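Local coordinates for protein arylmalonate decarboxylase (Bordetella bronchiseptica, PDB 3IXM) that catalyses the decarboxylation of 2-aryl-2-methylmalonates, taking up a proton to give 2-arylpropionates and carbon dioxide, at residues 170-175 / 202-207. The protein carries 1 engineered substitution. Sequence-based numbering, arbitrary orientation.
Sequences LCVRAF and RRLGVP
Cys171 meets Leu204 through its backbone, the carbonyl O of Cys171 lying 4.0 Å from Leu204 CD1, while its side chain packs on Ile184 and Leu186 of strand 183-187. One residue on, Val172 puts its CG2 methyl against Arg203. Val172 CG2 lies 4.0 Å from Arg203 CZ, over the centre of one guanidinium face, and the two side chains cross at about a right angle. Bent at chi3 (48°), the arginine chain lays its guanidinium across the valine; Arg203 also forms a long, weak ion pair with Asp169. Val172 CG2 further lies 4.3 Å from Leu204 CD1.

With CG trans to the backbone N (chi1 -173°), Phe175 slides past Leu204 in the opposite direction. Leu204 CD1 lies 3.7 Å from Phe175 CB, and Leu204 CD2 lies 3.7 Å from Phe175 CD1. Farther round the ring, Val206 CG2 meets Phe175 CE2 at 4.1 Å, after the chain leaves helix 196-204 at Gly205.

Both Phe175 and Leu204 touch Ile184, placing the two helices against strand 183-187 of a parallel sheet in this member of the Asp/Glu racemase clan. The segments thus cohere through dispersion and shape fit, the charged guanidinium lying flat over a methyl at the exposed margin.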
ATOM      1  N   LEU A 170      -5.995   6.629 -15.938  1.00 13.59           N
ATOM      2  CA  LEU A 170      -4.619   6.716 -15.447  1.00 13.64           C
ATOM      3  C   LEU A 170      -3.803   5.417 -15.725  1.00 13.41           C
ATOM      4  O   LEU A 170      -2.652   5.457 -16.203  1.00 13.22           O
ATOM      5  CB  LEU A 170      -4.613   7.069 -13.949  1.00 12.85           C
ATOM      6  CG  LEU A 170      -3.186   7.255 -13.409  1.00 14.56           C
ATOM      7  CD1 LEU A 170      -2.638   8.624 -13.891  1.00 14.77           C
ATOM      8  CD2 LEU A 170      -3.237   7.166 -11.908  1.00 10.08           C
ATOM      9  N   CYS A 171      -4.376   4.263 -15.390  1.00 13.59           N
ATOM     10  CA  CYS A 171      -3.655   2.998 -15.586  1.00 15.36           C
ATOM     11  C   CYS A 171      -3.465   2.671 -17.076  1.00 16.08           C
ATOM     12  O   CYS A 171      -2.428   2.108 -17.489  1.00 14.99           O
ATOM     13  CB  CYS A 171      -4.374   1.850 -14.876  1.00 15.03           C
ATOM     14  SG  CYS A 171      -4.369   1.955 -13.089  1.00 16.16           S
ATOM     15  N   VAL A 172      -4.450   3.021 -17.889  1.00 16.35           N
ATOM     16  CA  VAL A 172      -4.353   2.742 -19.320  1.00 17.28           C
ATOM     17  C   VAL A 172      -3.234   3.590 -19.914  1.00 18.46           C
ATOM     18  O   VAL A 172      -2.431   3.094 -20.692  1.00 17.19           O
ATOM     19  CB  VAL A 172      -5.695   3.003 -20.025  1.00 18.55           C
ATOM     20  CG1 VAL A 172      -5.531   2.956 -21.562  1.00 20.56           C
ATOM     21  CG2 VAL A 172      -6.772   1.993 -19.505  1.00 19.81           C
ATOM     22  N   ARG A 173      -3.199   4.866 -19.539  1.00 17.44           N
ATOM     23  CA  ARG A 173      -2.104   5.770 -19.893  1.00 19.31           C
ATOM     24  C   ARG A 173      -0.730   5.244 -19.554  1.00 18.31           C
ATOM     25  O   ARG A 173       0.195   5.282 -20.387  1.00 17.92           O
ATOM     26  CB  ARG A 173      -2.252   7.060 -19.100  1.00 19.89           C
ATOM     27  CG  ARG A 173      -2.723   8.171 -19.891  1.00 25.12           C
ATOM     28  CD  ARG A 173      -4.109   7.982 -20.219  1.00 29.31           C
ATOM     29  NE  ARG A 173      -4.391   7.213 -21.430  1.00 29.52           N
ATOM     30  CZ  ARG A 173      -5.619   7.183 -21.939  1.00 32.58           C
ATOM     31  NH1 ARG A 173      -6.567   7.903 -21.334  1.00 31.48           N
ATOM     32  NH2 ARG A 173      -5.908   6.469 -23.023  1.00 33.27           N
ATOM     33  N   ALA A 174      -0.579   4.797 -18.311  1.00 18.10           N
ATOM     34  CA  ALA A 174       0.714   4.310 -17.820  1.00 18.80           C
ATOM     35  C   ALA A 174       1.116   3.080 -18.617  1.00 19.58           C
ATOM     36  O   ALA A 174       2.305   2.876 -18.945  1.00 19.30           O
ATOM     37  CB  ALA A 174       0.613   3.967 -16.362  1.00 19.21           C
ATOM     38  N   PHE A 175       0.122   2.261 -18.939  1.00 20.31           N
ATOM     39  CA  PHE A 175       0.415   1.065 -19.710  1.00 22.13           C
ATOM     40  C   PHE A 175       0.758   1.352 -21.181  1.00 23.24           C
ATOM     41  O   PHE A 175       1.703   0.753 -21.714  1.00 22.55           O
ATOM     42  CB  PHE A 175      -0.681   0.029 -19.582  1.00 21.93           C
ATOM     43  CG  PHE A 175      -0.337  -1.288 -20.233  1.00 25.58           C
ATOM     44  CD1 PHE A 175      -0.984  -1.686 -21.402  1.00 27.71           C
ATOM     45  CD2 PHE A 175       0.611  -2.132 -19.668  1.00 26.37           C
ATOM     46  CE1 PHE A 175      -0.662  -2.930 -22.025  1.00 30.25           C
ATOM     47  CE2 PHE A 175       0.955  -3.379 -20.275  1.00 28.28           C
ATOM     48  CZ  PHE A 175       0.315  -3.770 -21.453  1.00 26.73           C
ATOM     49  N   ARG A 202      -9.498  -6.061 -17.159  1.00 27.41           N
ATOM     50  CA  ARG A 202     -10.350  -6.372 -18.305  1.00 29.96           C
ATOM     51  C   ARG A 202      -9.894  -5.630 -19.571  1.00 29.59           C
ATOM     52  O   ARG A 202      -9.677  -6.250 -20.632  1.00 30.09           O
ATOM     53  CB  ARG A 202     -11.806  -6.021 -17.974  1.00 29.58           C
ATOM     54  CG  ARG A 202     -12.815  -6.684 -18.901  1.00 33.25           C
ATOM     55  CD  ARG A 202     -14.234  -6.231 -18.620  1.00 33.31           C
ATOM     56  NE  ARG A 202     -14.417  -4.795 -18.821  1.00 38.75           N
ATOM     57  CZ  ARG A 202     -14.468  -4.176 -20.005  1.00 40.25           C
ATOM     58  NH1 ARG A 202     -14.351  -4.855 -21.149  1.00 41.76           N
ATOM     59  NH2 ARG A 202     -14.641  -2.857 -20.038  1.00 39.81           N
ATOM     60  N   ARG A 203      -9.744  -4.314 -19.453  1.00 28.01           N
ATOM     61  CA  ARG A 203      -9.373  -3.478 -20.586  1.00 27.87           C
ATOM     62  C   ARG A 203      -7.963  -3.771 -21.098  1.00 27.25           C
ATOM     63  O   ARG A 203      -7.723  -3.669 -22.304  1.00 27.51           O
ATOM     64  CB  ARG A 203      -9.494  -2.006 -20.235  1.00 28.39           C
ATOM     65  CG  ARG A 203     -10.952  -1.550 -20.041  1.00 30.92           C
ATOM     66  CD  ARG A 203     -11.084  -0.039 -20.022  1.00 34.72           C
ATOM     67  NE  ARG A 203     -10.359   0.585 -21.132  1.00 36.76           N
ATOM     68  CZ  ARG A 203     -10.315   1.893 -21.363  1.00 36.53           C
ATOM     69  NH1 ARG A 203     -10.941   2.729 -20.565  1.00 36.32           N
ATOM     70  NH2 ARG A 203      -9.627   2.367 -22.393  1.00 38.73           N
ATOM     71  N   LEU A 204      -7.046  -4.137 -20.196  1.00 25.03           N
ATOM     72  CA  LEU A 204      -5.653  -4.337 -20.587  1.00 24.13           C
ATOM     73  C   LEU A 204      -5.129  -5.756 -20.643  1.00 24.11           C
ATOM     74  O   LEU A 204      -4.150  -5.995 -21.332  1.00 24.52           O
ATOM     75  CB  LEU A 204      -4.715  -3.507 -19.719  1.00 23.62           C
ATOM     76  CG  LEU A 204      -4.957  -2.003 -19.820  1.00 24.38           C
ATOM     77  CD1 LEU A 204      -4.062  -1.333 -18.787  1.00 23.91           C
ATOM     78  CD2 LEU A 204      -4.656  -1.492 -21.243  1.00 23.90           C
ATOM     79  N   GLY A 205      -5.747  -6.677 -19.924  1.00 23.81           N
ATOM     80  CA  GLY A 205      -5.268  -8.066 -19.867  1.00 24.85           C
ATOM     81  C   GLY A 205      -3.953  -8.238 -19.133  1.00 25.65           C
ATOM     82  O   GLY A 205      -3.114  -9.112 -19.451  1.00 25.99           O
ATOM     83  N   VAL A 206      -3.759  -7.398 -18.126  1.00 24.71           N
ATOM     84  CA  VAL A 206      -2.537  -7.386 -17.373  1.00 24.28           C
ATOM     85  C   VAL A 206      -2.962  -7.121 -15.899  1.00 23.87           C
ATOM     86  O   VAL A 206      -3.850  -6.302 -15.676  1.00 23.57           O
ATOM     87  CB  VAL A 206      -1.634  -6.299 -18.003  1.00 25.88           C
ATOM     88  CG1 VAL A 206      -1.432  -5.106 -17.117  1.00 23.29           C
ATOM     89  CG2 VAL A 206      -0.370  -6.855 -18.645  1.00 24.66           C
ATOM     90  N   PRO A 207      -2.364  -7.827 -14.914  1.00 22.59           N
ATOM     91  CA  PRO A 207      -2.900  -7.716 -13.542  1.00 22.20           C
ATOM     92  C   PRO A 207      -2.472  -6.400 -12.856  1.00 20.54           C
ATOM     93  O   PRO A 207      -1.413  -5.836 -13.175  1.00 20.58           O
ATOM     94  CB  PRO A 207      -2.268  -8.917 -12.829  1.00 22.62           C
ATOM     95  CG  PRO A 207      -0.950  -9.047 -13.482  1.00 23.20           C
ATOM     96  CD  PRO A 207      -1.183  -8.708 -14.955  1.00 23.61           C
TER